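Local coordinates for protein glutathione S-transferase (Rhodospirillum rubrum F11, PDB 4O7H) that probably catalyses the conjugation of reduced glutathione to electrophilic compounds, working as a two-subunit enzyme, at residues 15-20 with 200-205; 23-28 with 69-74; 42-47 with 52-57; 168-173 with 188-193. One frame throughout, in Å; residues are numbered along the deposited sequence.

Contact 1: residues 15-20 with 200-205; sequences KVRVAL and FRPLLT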
loop_
_atom_site.group_PDB
_atom_site.type_symbol
_atom_site.label_atom_id
_atom_site.label_comp_id
_atom_site.label_asym_id
_atom_site.label_seq_id
_atom_site.Cartn_x
_atom_site.Cartn_y
_atom_site.Cartn_z
ATOM N N LYS A 15 -6.301 12.238 -1.983
ATOM C CA LYS A 15 -5.354 12.129 -3.089
ATOM C C LYS A 15 -6.018 11.981 -4.441
ATOM O O LYS A 15 -5.643 12.624 -5.416
ATOM C CB LYS A 15 -4.330 11.008 -2.863
ATOM C CG LYS A 15 -3.673 10.594 -4.182
ATOM C CD LYS A 15 -2.420 9.851 -3.986
ATOM C CE LYS A 15 -2.637 8.559 -3.315
ATOM N NZ LYS A 15 -1.306 7.905 -3.261
ATOM N N VAL A 16 -7.031 11.120 -4.541
ATOM C CA VAL A 16 -7.715 10.937 -5.800
ATOM C C VAL A 16 -8.458 12.216 -6.243
ATOM O O VAL A 16 -8.416 12.589 -7.407
ATOM C CB VAL A 16 -8.629 9.702 -5.750
ATOM C CG1 VAL A 16 -9.435 9.573 -7.036
ATOM C CG2 VAL A 16 -7.816 8.398 -5.604
ATOM N N ARG A 17 -9.066 12.927 -5.304
ATOM C CA ARG A 17 -9.709 14.156 -5.620
ATOM C C ARG A 17 -8.703 15.161 -6.222
ATOM O O ARG A 17 -8.998 15.829 -7.214
ATOM C CB ARG A 17 -10.362 14.826 -4.401
ATOM C CG ARG A 17 -11.524 14.053 -3.821
ATOM C CD ARG A 17 -12.196 14.878 -2.755
ATOM N NE ARG A 17 -13.039 15.912 -3.375
ATOM C CZ ARG A 17 -13.767 16.770 -2.651
ATOM N NH1 ARG A 17 -13.702 16.743 -1.329
ATOM N NH2 ARG A 17 -14.599 17.617 -3.255
ATOM N N VAL A 18 -7.559 15.306 -5.580
ATOM C CA VAL A 18 -6.502 16.190 -6.102
ATOM C C VAL A 18 -6.042 15.731 -7.479
ATOM O O VAL A 18 -5.883 16.564 -8.419
ATOM C CB VAL A 18 -5.355 16.351 -5.102
ATOM C CG1 VAL A 18 -4.204 17.169 -5.735
ATOM C CG2 VAL A 18 -5.843 16.944 -3.781
ATOM N N ALA A 19 -5.851 14.425 -7.652
ATOM C CA ALA A 19 -5.409 13.870 -8.944
ATOM C C ALA A 19 -6.420 14.141 -10.072
ATOM O O ALA A 19 -6.055 14.533 -11.169
ATOM C CB ALA A 19 -5.151 12.375 -8.798
ATOM N N LEU A 20 -7.708 13.920 -9.805
ATOM C CA LEU A 20 -8.731 14.141 -10.783
ATOM C C LEU A 20 -8.683 15.616 -11.259
ATOM O O LEU A 20 -8.761 15.908 -12.464
ATOM C CB LEU A 20 -10.087 13.824 -10.147
ATOM C CG LEU A 20 -10.395 12.319 -10.038
ATOM C CD1 LEU A 20 -11.581 12.139 -9.092
ATOM C CD2 LEU A 20 -10.660 11.679 -11.394
ATOM N N PHE A 200 -6.272 21.674 -4.974
ATOM C CA PHE A 200 -6.350 21.492 -3.514
ATOM C C PHE A 200 -7.540 22.191 -2.853
ATOM O O PHE A 200 -7.830 21.976 -1.670
ATOM C CB PHE A 200 -5.065 21.988 -2.840
ATOM C CG PHE A 200 -4.526 21.053 -1.764
ATOM C CD1 PHE A 200 -3.894 19.869 -2.113
ATOM C CD2 PHE A 200 -4.646 21.385 -0.419
ATOM C CE1 PHE A 200 -3.401 19.032 -1.134
ATOM C CE2 PHE A 200 -4.156 20.537 0.581
ATOM C CZ PHE A 200 -3.512 19.376 0.209
ATOM N N ARG A 201 -8.178 23.096 -3.573
ATOM C CA ARG A 201 -9.143 24.021 -2.970
ATOM C C ARG A 201 -10.269 23.312 -2.196
ATOM O O ARG A 201 -10.566 23.721 -1.074
ATOM C CB ARG A 201 -9.718 24.984 -4.008
ATOM C CG ARG A 201 -10.569 26.061 -3.329
ATOM C CD ARG A 201 -11.243 27.004 -4.317
ATOM N NE ARG A 201 -10.467 28.230 -4.474
ATOM C CZ ARG A 201 -9.545 28.454 -5.416
ATOM N NH1 ARG A 201 -9.266 27.544 -6.356
ATOM N NH2 ARG A 201 -8.898 29.621 -5.423
ATOM N N PRO A 202 -10.907 22.253 -2.722
ATOM C CA PRO A 202 -11.965 21.618 -1.931
ATOM C C PRO A 202 -11.493 21.044 -0.588
ATOM O O PRO A 202 -12.199 21.031 0.396
ATOM C CB PRO A 202 -12.454 20.448 -2.836
ATOM C CG PRO A 202 -12.037 20.809 -4.176
ATOM C CD PRO A 202 -10.775 21.626 -4.050
ATOM N N LEU A 203 -10.248 20.576 -0.542
ATOM C CA LEU A 203 -9.721 20.071 0.723
ATOM C C LEU A 203 -9.609 21.172 1.760
ATOM O O LEU A 203 -9.707 20.918 2.958
ATOM C CB LEU A 203 -8.312 19.474 0.542
ATOM C CG LEU A 203 -8.222 18.095 -0.076
ATOM C CD1 LEU A 203 -8.870 18.034 -1.432
ATOM C CD2 LEU A 203 -6.747 17.689 -0.147
ATOM N N LEU A 204 -9.414 22.385 1.287
ATOM C CA LEU A 204 -9.286 23.535 2.199
ATOM C C LEU A 204 -10.599 24.079 2.633
ATOM O O LEU A 204 -10.703 24.564 3.774
ATOM C CB LEU A 204 -8.436 24.659 1.599
ATOM C CG LEU A 204 -7.034 24.223 1.212
ATOM C CD1 LEU A 204 -6.286 25.471 0.748
ATOM C CD2 LEU A 204 -6.308 23.546 2.360
ATOM N N THR A 205 -11.598 24.032 1.773
ATOM C CA THR A 205 -12.888 24.691 2.090
ATOM C C THR A 205 -13.922 23.807 2.749
ATOM O O THR A 205 -14.803 24.277 3.467
ATOM C CB THR A 205 -13.480 25.341 0.836
ATOM O OG1 THR A 205 -13.751 24.363 -0.156
ATOM C CG2 THR A 205 -12.502 26.336 0.233
#
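Val18 meets Phe200 and Leu203 through a single methyl group. Val18 CG2 lies 3.9 Å from Phe200 CD1 and 3.8 Å from Leu203 CD2. It approaches the phenyl ring obliquely. Leu203 CD2 in turn sits over one face of that ring, offset toward the rim, 3.6 Å above its plane. Valine, leucine and phenylalanine therefore touch one another in a close triangle. Ile164 and Cys168 of helix 161-175 also pack on Val18. This half is buried, and its three side chains are apolar.

The other half is looser and reaches the partly exposed Pro202. The Arg17 chain bends at chi3 (77°). This brings one face of the guanidinium over Pro202 CB, which lies 3.6 Å from Arg17 NH2. Its N-H groups are used elsewhere: NH1 forms a salt bridge with Glu206, and NE bonds to the hydroxyl of Tyr27. With an alanine at Arg17, Glu206 would probably lose its charged mate and Pro202 the flat group lying over it.

No hydrogen bond links segment 15-20 to segment 200-205. The joint between the thioredoxin-like domain and this late helix rests, across the two segments, on apolar packing and on the guanidinium face laid against Pro202. Arg17 adds a charge pair just beyond them, and its buried guanidinium pairs with an acid while its face remains available to the proline.

Contact 2: residues 23-28 with 69-74; sequences KRLDYE and EYLEEV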
loop_
_atom_site.group_PDB
_atom_site.type_symbol
_atom_site.label_atom_id
_atom_site.label_comp_id
_atom_site.label_asym_id
_atom_site.label_seq_id
_atom_site.Cartn_x
_atom_site.Cartn_y
_atom_site.Cartn_z
ATOM N N LYS A 23 -5.722 16.449 -13.392
ATOM C CA LYS A 23 -5.916 15.897 -14.758
ATOM C C LYS A 23 -7.080 16.573 -15.486
ATOM O O LYS A 23 -7.434 16.190 -16.594
ATOM C CB LYS A 23 -6.087 14.400 -14.697
ATOM C CG LYS A 23 -4.746 13.743 -14.369
ATOM C CD LYS A 23 -4.780 12.248 -14.428
ATOM C CE LYS A 23 -3.381 11.691 -14.331
ATOM N NZ LYS A 23 -2.647 11.677 -15.613
ATOM N N ARG A 24 -7.665 17.577 -14.855
ATOM C CA ARG A 24 -8.791 18.321 -15.444
ATOM C C ARG A 24 -9.986 17.406 -15.773
ATOM O O ARG A 24 -10.662 17.534 -16.818
ATOM C CB ARG A 24 -8.333 19.066 -16.672
ATOM C CG ARG A 24 -7.718 20.402 -16.328
ATOM C CD ARG A 24 -6.406 20.344 -15.591
ATOM N NE ARG A 24 -5.775 21.685 -15.437
ATOM C CZ ARG A 24 -4.540 21.869 -14.976
ATOM N NH1 ARG A 24 -3.994 23.098 -14.904
ATOM N NH2 ARG A 24 -3.842 20.832 -14.554
ATOM N N LEU A 25 -10.241 16.453 -14.883
ATOM C CA LEU A 25 -11.323 15.512 -15.041
ATOM C C LEU A 25 -12.465 15.894 -14.167
ATOM O O LEU A 25 -12.340 15.937 -12.933
ATOM C CB LEU A 25 -10.844 14.082 -14.717
ATOM C CG LEU A 25 -9.668 13.604 -15.530
ATOM C CD1 LEU A 25 -9.186 12.272 -14.997
ATOM C CD2 LEU A 25 -10.133 13.437 -16.986
ATOM N N ASP A 26 -13.618 16.135 -14.765
ATOM C CA ASP A 26 -14.776 16.481 -13.990
ATOM C C ASP A 26 -15.313 15.221 -13.260
ATOM O O ASP A 26 -15.219 14.131 -13.773
ATOM C CB ASP A 26 -15.861 17.020 -14.915
ATOM C CG ASP A 26 -15.442 18.314 -15.614
ATOM O OD1 ASP A 26 -14.722 19.132 -15.003
ATOM O OD2 ASP A 26 -15.844 18.497 -16.781
ATOM N N TYR A 27 -15.873 15.418 -12.095
ATOM C CA TYR A 27 -16.485 14.346 -11.351
ATOM C C TYR A 27 -17.468 14.859 -10.323
ATOM O O TYR A 27 -17.363 15.986 -9.825
ATOM C CB TYR A 27 -15.426 13.443 -10.660
ATOM C CG TYR A 27 -14.775 14.131 -9.512
ATOM C CD1 TYR A 27 -13.769 15.090 -9.721
ATOM C CD2 TYR A 27 -15.179 13.894 -8.182
ATOM C CE1 TYR A 27 -13.174 15.727 -8.648
ATOM C CE2 TYR A 27 -14.596 14.538 -7.117
ATOM C CZ TYR A 27 -13.601 15.462 -7.335
ATOM O OH TYR A 27 -13.057 16.088 -6.267
ATOM N N GLU A 28 -18.408 13.988 -9.959
ATOM C CA GLU A 28 -19.317 14.231 -8.865
ATOM C C GLU A 28 -18.799 13.596 -7.580
ATOM O O GLU A 28 -18.539 12.371 -7.542
ATOM C CB GLU A 28 -20.697 13.639 -9.169
ATOM C CG GLU A 28 -21.696 13.813 -8.039
ATOM C CD GLU A 28 -23.064 13.181 -8.356
ATOM O OE1 GLU A 28 -23.223 12.487 -9.403
ATOM O OE2 GLU A 28 -23.969 13.365 -7.515
ATOM N N GLU A 69 -3.179 4.593 -10.790
ATOM C CA GLU A 69 -2.510 3.979 -11.935
ATOM C C GLU A 69 -3.469 3.934 -13.125
ATOM O O GLU A 69 -3.054 4.191 -14.259
ATOM C CB GLU A 69 -2.033 2.588 -11.592
ATOM C CG GLU A 69 -0.976 2.540 -10.511
ATOM C CD GLU A 69 0.360 3.081 -10.975
ATOM O OE1 GLU A 69 0.645 3.081 -12.184
ATOM O OE2 GLU A 69 1.097 3.510 -10.084
ATOM N N TYR A 70 -4.752 3.675 -12.868
ATOM C CA TYR A 70 -5.781 3.688 -13.901
ATOM C C TYR A 70 -5.850 5.080 -14.507
ATOM O O TYR A 70 -5.909 5.225 -15.751
ATOM C CB TYR A 70 -7.126 3.329 -13.284
ATOM C CG TYR A 70 -8.303 3.600 -14.187
ATOM C CD1 TYR A 70 -8.708 2.669 -15.141
ATOM C CD2 TYR A 70 -9.015 4.786 -14.070
ATOM C CE1 TYR A 70 -9.825 2.921 -15.977
ATOM C CE2 TYR A 70 -10.118 5.032 -14.915
ATOM C CZ TYR A 70 -10.491 4.125 -15.852
ATOM O OH TYR A 70 -11.591 4.391 -16.705
ATOM N N LEU A 71 -5.863 6.121 -13.692
ATOM C CA LEU A 71 -5.946 7.500 -14.251
ATOM C C LEU A 71 -4.769 7.803 -15.177
ATOM O O LEU A 71 -4.949 8.456 -16.223
ATOM C CB LEU A 71 -6.090 8.573 -13.184
ATOM C CG LEU A 71 -7.348 8.542 -12.337
ATOM C CD1 LEU A 71 -7.226 9.587 -11.244
ATOM C CD2 LEU A 71 -8.620 8.713 -13.204
ATOM N N GLU A 72 -3.576 7.323 -14.827
ATOM C CA GLU A 72 -2.406 7.615 -15.642
ATOM C C GLU A 72 -2.473 6.818 -16.952
ATOM O O GLU A 72 -1.967 7.271 -17.994
ATOM C CB GLU A 72 -1.121 7.334 -14.844
ATOM C CG GLU A 72 0.172 7.765 -15.526
ATOM C CD GLU A 72 0.527 9.229 -15.358
ATOM O OE1 GLU A 72 -0.259 10.030 -14.791
ATOM O OE2 GLU A 72 1.681 9.565 -15.813
ATOM N N GLU A 73 -3.101 5.661 -16.932
ATOM C CA GLU A 73 -3.236 4.807 -18.130
ATOM C C GLU A 73 -4.270 5.377 -19.083
ATOM O O GLU A 73 -4.068 5.378 -20.324
ATOM C CB GLU A 73 -3.617 3.374 -17.740
ATOM C CG GLU A 73 -2.465 2.606 -17.115
ATOM C CD GLU A 73 -2.868 1.281 -16.498
ATOM O OE1 GLU A 73 -3.977 0.785 -16.771
ATOM O OE2 GLU A 73 -2.002 0.739 -15.778
ATOM N N VAL A 74 -5.391 5.817 -18.549
ATOM C CA VAL A 74 -6.532 6.225 -19.417
ATOM C C VAL A 74 -6.506 7.711 -19.768
ATOM O O VAL A 74 -7.035 8.127 -20.812
ATOM C CB VAL A 74 -7.833 5.807 -18.718
ATOM C CG1 VAL A 74 -9.053 6.256 -19.497
ATOM C CG2 VAL A 74 -7.845 4.289 -18.564
#
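Lys23 and Glu72 form a salt bridge, with Lys23 NZ 3.0 Å from Glu72 OE1. The ammonium comes from above the carboxylate plane, 43° out of it. The lysine chain is extended until chi4 (-83°), where it bends, and its CD passes 4.1 Å from Leu71 CB. Beside this, Leu25 and Leu71 lie alongside one another, pointing opposite ways, with Leu25 CD1 4.0 Å from Leu71 CD2.

Both charged groups have further partners. Lys23 NZ also donates to the carbonyls of Tyr75 and Pro78, and Glu72 OE1 accepts from Leu80 N. The pair thereby ties the chain leaving helix 64-74 back to the end of helix 11-22. These buried charges are probably stabilised by that shared network.

Further out, the backbone sets the positions. Arg24 has a positive phi (58°) and closes helix 11-22 with a Schellman motif, after which the chain turns to bring Leu25 against Leu71. Leu20 packs on both leucines, and Leu53 of the sheet touches Leu71. Segment 23-28 is the return from helix to strand in a beta-alpha-beta unit, packed on the final helix of the thioredoxin fold of glutathione transferases.

Contact 3: residues 42-47 with 52-57; sequences LAMNPE and VLVEAD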
loop_
_atom_site.group_PDB
_atom_site.type_symbol
_atom_site.label_atom_id
_atom_site.label_comp_id
_atom_site.label_asym_id
_atom_site.label_seq_id
_atom_site.Cartn_x
_atom_site.Cartn_y
_atom_site.Cartn_z
ATOM N N LEU A 42 -20.825 -2.001 0.117
ATOM C CA LEU A 42 -20.031 -3.207 0.215
ATOM C C LEU A 42 -20.158 -4.062 -1.019
ATOM O O LEU A 42 -19.203 -4.699 -1.451
ATOM C CB LEU A 42 -20.475 -4.054 1.429
ATOM C CG LEU A 42 -19.871 -3.680 2.757
ATOM C CD1 LEU A 42 -20.493 -4.546 3.856
ATOM C CD2 LEU A 42 -18.357 -3.860 2.738
ATOM N N ALA A 43 -21.367 -4.108 -1.610
ATOM C CA ALA A 43 -21.548 -4.848 -2.834
ATOM C C ALA A 43 -20.680 -4.296 -3.943
ATOM O O ALA A 43 -20.178 -5.040 -4.746
ATOM C CB ALA A 43 -23.021 -4.859 -3.284
ATOM N N MET A 44 -20.519 -2.979 -3.983
ATOM C CA MET A 44 -19.687 -2.341 -4.995
ATOM C C MET A 44 -18.172 -2.502 -4.710
ATOM O O MET A 44 -17.383 -2.763 -5.636
ATOM C CB MET A 44 -20.042 -0.855 -5.039
ATOM C CG MET A 44 -19.172 -0.047 -5.957
ATOM S SD MET A 44 -19.630 1.684 -6.002
ATOM C CE MET A 44 -19.298 2.167 -4.361
ATOM N N ASN A 45 -17.806 -2.356 -3.436
ATOM C CA ASN A 45 -16.446 -2.556 -2.932
ATOM C C ASN A 45 -16.382 -3.394 -1.686
ATOM O O ASN A 45 -16.654 -2.954 -0.573
ATOM C CB ASN A 45 -15.772 -1.211 -2.592
ATOM C CG ASN A 45 -14.377 -1.440 -2.073
ATOM O OD1 ASN A 45 -13.876 -2.533 -2.199
ATOM N ND2 ASN A 45 -13.726 -0.424 -1.553
ATOM N N PRO A 46 -16.082 -4.677 -1.855
ATOM C CA PRO A 46 -16.082 -5.561 -0.694
ATOM C C PRO A 46 -15.145 -5.225 0.414
ATOM O O PRO A 46 -15.329 -5.705 1.538
ATOM C CB PRO A 46 -15.731 -6.910 -1.296
ATOM C CG PRO A 46 -14.929 -6.603 -2.477
ATOM C CD PRO A 46 -15.617 -5.368 -3.058
ATOM N N GLU A 47 -14.118 -4.399 0.138
ATOM C CA GLU A 47 -13.235 -3.950 1.179
ATOM C C GLU A 47 -13.885 -2.902 2.096
ATOM O O GLU A 47 -13.444 -2.682 3.217
ATOM C CB GLU A 47 -11.937 -3.429 0.554
ATOM C CG GLU A 47 -10.826 -3.449 1.571
ATOM C CD GLU A 47 -9.512 -2.800 1.148
ATOM O OE1 GLU A 47 -9.285 -2.468 -0.054
ATOM O OE2 GLU A 47 -8.679 -2.685 2.060
ATOM N N VAL A 52 -13.643 5.058 -4.212
ATOM C CA VAL A 52 -14.076 4.239 -5.332
ATOM C C VAL A 52 -14.450 5.198 -6.478
ATOM O O VAL A 52 -15.262 6.131 -6.260
ATOM C CB VAL A 52 -15.317 3.394 -4.972
ATOM C CG1 VAL A 52 -15.758 2.570 -6.159
ATOM C CG2 VAL A 52 -14.985 2.471 -3.804
ATOM N N LEU A 53 -13.896 4.971 -7.651
ATOM C CA LEU A 53 -14.213 5.736 -8.852
ATOM C C LEU A 53 -15.172 4.944 -9.733
ATOM O O LEU A 53 -14.913 3.749 -10.011
ATOM C CB LEU A 53 -12.946 6.053 -9.625
ATOM C CG LEU A 53 -13.045 6.858 -10.932
ATOM C CD1 LEU A 53 -13.404 8.309 -10.649
ATOM C CD2 LEU A 53 -11.760 6.731 -11.705
ATOM N N VAL A 54 -16.260 5.602 -10.168
ATOM C CA VAL A 54 -17.201 4.975 -11.137
ATOM C C VAL A 54 -17.282 5.889 -12.381
ATOM O O VAL A 54 -17.642 7.088 -12.288
ATOM C CB VAL A 54 -18.588 4.728 -10.539
ATOM C CG1 VAL A 54 -19.447 3.934 -11.528
ATOM C CG2 VAL A 54 -18.476 4.046 -9.181
ATOM N N GLU A 55 -16.824 5.359 -13.498
ATOM C CA GLU A 55 -16.879 6.074 -14.755
ATOM C C GLU A 55 -18.330 6.111 -15.247
ATOM O O GLU A 55 -19.162 5.369 -14.786
ATOM C CB GLU A 55 -15.988 5.433 -15.806
ATOM C CG GLU A 55 -14.490 5.472 -15.513
ATOM C CD GLU A 55 -13.829 6.789 -15.858
ATOM O OE1 GLU A 55 -14.491 7.850 -15.772
ATOM O OE2 GLU A 55 -12.644 6.739 -16.237
ATOM N N ALA A 56 -18.592 7.023 -16.171
ATOM C CA ALA A 56 -19.958 7.176 -16.717
ATOM C C ALA A 56 -20.518 5.886 -17.339
ATOM O O ALA A 56 -21.743 5.675 -17.313
ATOM C CB ALA A 56 -19.945 8.318 -17.726
ATOM N N ASP A 57 -19.660 5.036 -17.892
ATOM C CA ASP A 57 -20.098 3.734 -18.415
ATOM C C ASP A 57 -20.266 2.663 -17.322
ATOM O O ASP A 57 -20.570 1.512 -17.636
ATOM C CB ASP A 57 -19.209 3.224 -19.562
ATOM C CG ASP A 57 -17.819 2.796 -19.119
ATOM O OD1 ASP A 57 -17.470 2.948 -17.934
ATOM O OD2 ASP A 57 -17.051 2.295 -19.971
#
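Met44 extends toward Val52 because its first two torsions are both trans (chi1 175°, chi2 179°). Only the last one turns, at 64°, and turns the methyl CE in beside the valine. The two side chains meet tip to tip, with Met44 SD 4.0 Å from Val52 CG1 and Met44 CE equally near the same methyl. The sulfur also passes Val54 CG2 at 4.1 Å.

Val52 uses its other methyl for the neighbouring residue: Val52 CG2 lies 3.9 Å from Asn45 ND2 and 4.0 Å from Asn45 CB. Asn45 is the first residue beyond helix 39-44. Its OD1 accepts from Glu47 N at 3.0 Å, an Asx turn, with the donor well above the carbonyl plane. Its ND2 donates to the carbonyl of Glu49. A leucine in place of Asn45 would probably leave Glu47 N and that carbonyl without their mates and free the turn to shift. Glu47 itself pairs with Arg100 of the second subunit.

Tyr5 and Thr60 of the sheet also touch Met44 and Val54. The contact packs the end of helix 39-44 on strand 52-54 of the thioredoxin-like domain. Its chemistry is divided: methionine and valines supply dispersion contacts alone, whereas the asparagine amide spends both polar ends on the backbone of the connecting loop and meets the strand only by van der Waals contact of ND2 and CB with a valine methyl.

Contact 4: residues 168-173 with 188-193; sequences CHLSLI and KEWYAL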
loop_
_atom_site.group_PDB
_atom_site.type_symbol
_atom_site.label_atom_id
_atom_site.label_comp_id
_atom_site.label_asym_id
_atom_site.label_seq_id
_atom_site.Cartn_x
_atom_site.Cartn_y
_atom_site.Cartn_z
ATOM N N CYS A 168 -1.594 15.370 0.940
ATOM C CA CYS A 168 -2.946 14.948 1.354
ATOM C C CYS A 168 -2.878 14.385 2.778
ATOM O O CYS A 168 -3.747 14.675 3.619
ATOM C CB CYS A 168 -3.579 13.996 0.380
ATOM S SG CYS A 168 -4.164 14.830 -1.097
ATOM N N HIS A 169 -1.840 13.604 3.079
ATOM C CA HIS A 169 -1.649 13.126 4.456
ATOM C C HIS A 169 -1.467 14.319 5.391
ATOM O O HIS A 169 -2.129 14.415 6.407
ATOM C CB HIS A 169 -0.454 12.206 4.493
ATOM C CG HIS A 169 -0.816 10.788 4.210
ATOM N ND1 HIS A 169 -0.766 10.199 2.962
ATOM C CD2 HIS A 169 -1.275 9.840 5.046
ATOM C CE1 HIS A 169 -1.109 8.921 3.076
ATOM N NE2 HIS A 169 -1.486 8.718 4.319
ATOM N N LEU A 170 -0.580 15.243 5.016
ATOM C CA LEU A 170 -0.281 16.392 5.863
ATOM C C LEU A 170 -1.490 17.263 6.049
ATOM O O LEU A 170 -1.645 17.886 7.117
ATOM C CB LEU A 170 0.907 17.185 5.360
ATOM C CG LEU A 170 2.251 16.539 5.732
ATOM C CD1 LEU A 170 3.379 17.116 4.918
ATOM C CD2 LEU A 170 2.547 16.794 7.209
ATOM N N SER A 171 -2.385 17.300 5.056
ATOM C CA SER A 171 -3.582 18.132 5.160
ATOM C C SER A 171 -4.457 17.629 6.283
ATOM O O SER A 171 -5.169 18.428 6.947
ATOM C CB SER A 171 -4.344 18.228 3.847
ATOM O OG SER A 171 -5.069 17.076 3.485
ATOM N N LEU A 172 -4.459 16.316 6.496
ATOM C CA LEU A 172 -5.289 15.766 7.589
ATOM C C LEU A 172 -4.624 16.008 8.950
ATOM O O LEU A 172 -5.325 16.355 9.912
ATOM C CB LEU A 172 -5.563 14.291 7.381
ATOM C CG LEU A 172 -6.690 14.105 6.387
ATOM C CD1 LEU A 172 -6.568 12.696 5.806
ATOM C CD2 LEU A 172 -8.032 14.364 7.070
ATOM N N ILE A 173 -3.297 15.946 9.009
ATOM C CA ILE A 173 -2.574 16.308 10.237
ATOM C C ILE A 173 -2.813 17.779 10.532
ATOM O O ILE A 173 -3.021 18.155 11.686
ATOM C CB ILE A 173 -1.059 16.016 10.167
ATOM C CG1 ILE A 173 -0.782 14.579 9.632
ATOM C CG2 ILE A 173 -0.423 16.179 11.539
ATOM C CD1 ILE A 173 -1.706 13.502 10.183
ATOM N N LYS A 188 7.379 23.487 5.046
ATOM C CA LYS A 188 6.271 24.422 5.075
ATOM C C LYS A 188 6.077 25.165 3.752
ATOM O O LYS A 188 4.939 25.308 3.226
ATOM C CB LYS A 188 6.506 25.434 6.205
ATOM C CG LYS A 188 5.302 26.341 6.406
ATOM C CD LYS A 188 5.568 27.458 7.402
ATOM C CE LYS A 188 4.465 28.493 7.243
ATOM N NZ LYS A 188 4.655 29.680 8.128
ATOM N N GLU A 189 7.177 25.637 3.184
ATOM C CA GLU A 189 7.105 26.336 1.909
ATOM C C GLU A 189 6.599 25.456 0.785
ATOM O O GLU A 189 5.856 25.906 -0.042
ATOM C CB GLU A 189 8.447 26.984 1.545
ATOM C CG GLU A 189 8.670 28.267 2.357
ATOM C CD GLU A 189 7.376 29.106 2.544
ATOM O OE1 GLU A 189 6.806 29.635 1.526
ATOM O OE2 GLU A 189 6.883 29.221 3.723
ATOM N N TRP A 190 7.044 24.202 0.761
ATOM C CA TRP A 190 6.588 23.247 -0.232
ATOM C C TRP A 190 5.096 22.996 -0.085
ATOM O O TRP A 190 4.345 22.990 -1.070
ATOM C CB TRP A 190 7.410 21.946 -0.139
ATOM C CG TRP A 190 6.646 20.739 -0.747
ATOM C CD1 TRP A 190 6.624 20.361 -2.016
ATOM C CD2 TRP A 190 5.824 19.813 -0.037
ATOM N NE1 TRP A 190 5.853 19.238 -2.188
ATOM C CE2 TRP A 190 5.323 18.898 -0.970
ATOM C CE3 TRP A 190 5.446 19.697 1.291
ATOM C CZ2 TRP A 190 4.439 17.891 -0.610
ATOM C CZ3 TRP A 190 4.557 18.726 1.655
ATOM C CH2 TRP A 190 4.073 17.811 0.712
ATOM N N TYR A 191 4.628 22.841 1.153
ATOM C CA TYR A 191 3.196 22.592 1.368
ATOM C C TYR A 191 2.379 23.794 0.946
ATOM O O TYR A 191 1.319 23.663 0.405
ATOM C CB TYR A 191 2.898 22.199 2.806
ATOM C CG TYR A 191 1.442 21.860 3.089
ATOM C CD1 TYR A 191 0.902 20.652 2.687
ATOM C CD2 TYR A 191 0.607 22.773 3.658
ATOM C CE1 TYR A 191 -0.418 20.350 2.931
ATOM C CE2 TYR A 191 -0.706 22.480 3.919
ATOM C CZ TYR A 191 -1.221 21.256 3.552
ATOM O OH TYR A 191 -2.573 20.969 3.801
ATOM N N ALA A 192 2.873 24.991 1.218
ATOM C CA ALA A 192 2.167 26.192 0.772
ATOM C C ALA A 192 1.992 26.241 -0.719
ATOM O O ALA A 192 0.967 26.711 -1.197
ATOM C CB ALA A 192 2.944 27.420 1.266
ATOM N N LEU A 193 3.004 25.775 -1.453
ATOM C CA LEU A 193 2.889 25.694 -2.893
ATOM C C LEU A 193 1.838 24.691 -3.330
ATOM O O LEU A 193 0.981 25.013 -4.198
ATOM C CB LEU A 193 4.194 25.353 -3.546
ATOM C CG LEU A 193 5.293 26.392 -3.565
ATOM C CD1 LEU A 193 6.507 25.711 -4.195
ATOM C CD2 LEU A 193 4.828 27.574 -4.381
#
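Trp190 and Tyr191 present their rings to Leu170 and Ser171 in different ways. Leu170 CD1 lies at the edge of the indole, in its plane, 3.8 Å from Trp190 CZ3. The tyrosine ring is met obliquely, with Leu170 CB 4.2 Å from Tyr191 CE1, and it also stacks with the ring of Trp181. This is a helix crossing inside the all-helical C-terminal domain of the glutathione transferase fold. Segments 168-173 and 188-193 run nearly at right angles (102°), and their axes approach to 11.4 Å.

That distance is wide, and the large aromatic side chains bridge it. Both have CG trans to the backbone N, and Tyr191 (chi1 -177°) thereby sends its hydroxyl to the other helix. Tyr191 OH reaches 3.3 Å from both CA and CB of Ser171. The indole N-H does not serve this contact: Trp190 NE1 bonds to Asp163 OD1. Ile144 of helix 127-150 packs on both Leu170 and Trp190.

The buried serine hydroxyl has two partners: Arg14 NH1 of helix 11-22 forms a hydrogen bond with it, and Ser171 OG donates to Cys168 O of its own helix at 2.7 Å, tilted 25° from the carbonyl plane.

How the contacts relate
From the N terminus, helix 11-22 opens the long loop that contact 1 closes 180 residues later, so contact 1 encloses all the others. Contact 2 opens just after that helix and closes at helix 64-74. Contact 3 is a short closure within it. Contact 4 comes later and stands in series with contacts 2 and 3; no loops cross. Contacts 2 and 3 bind the thioredoxin-like domain together and touch through Tyr70 and Glu55. Contact 4 belongs to the helical domain. Contact 1 joins the two: Leu20 and Arg17 reach contact 2, while Val18 and Phe200 reach contact 4. Contacts 3 and 4 lie about 29 Å apart between centres.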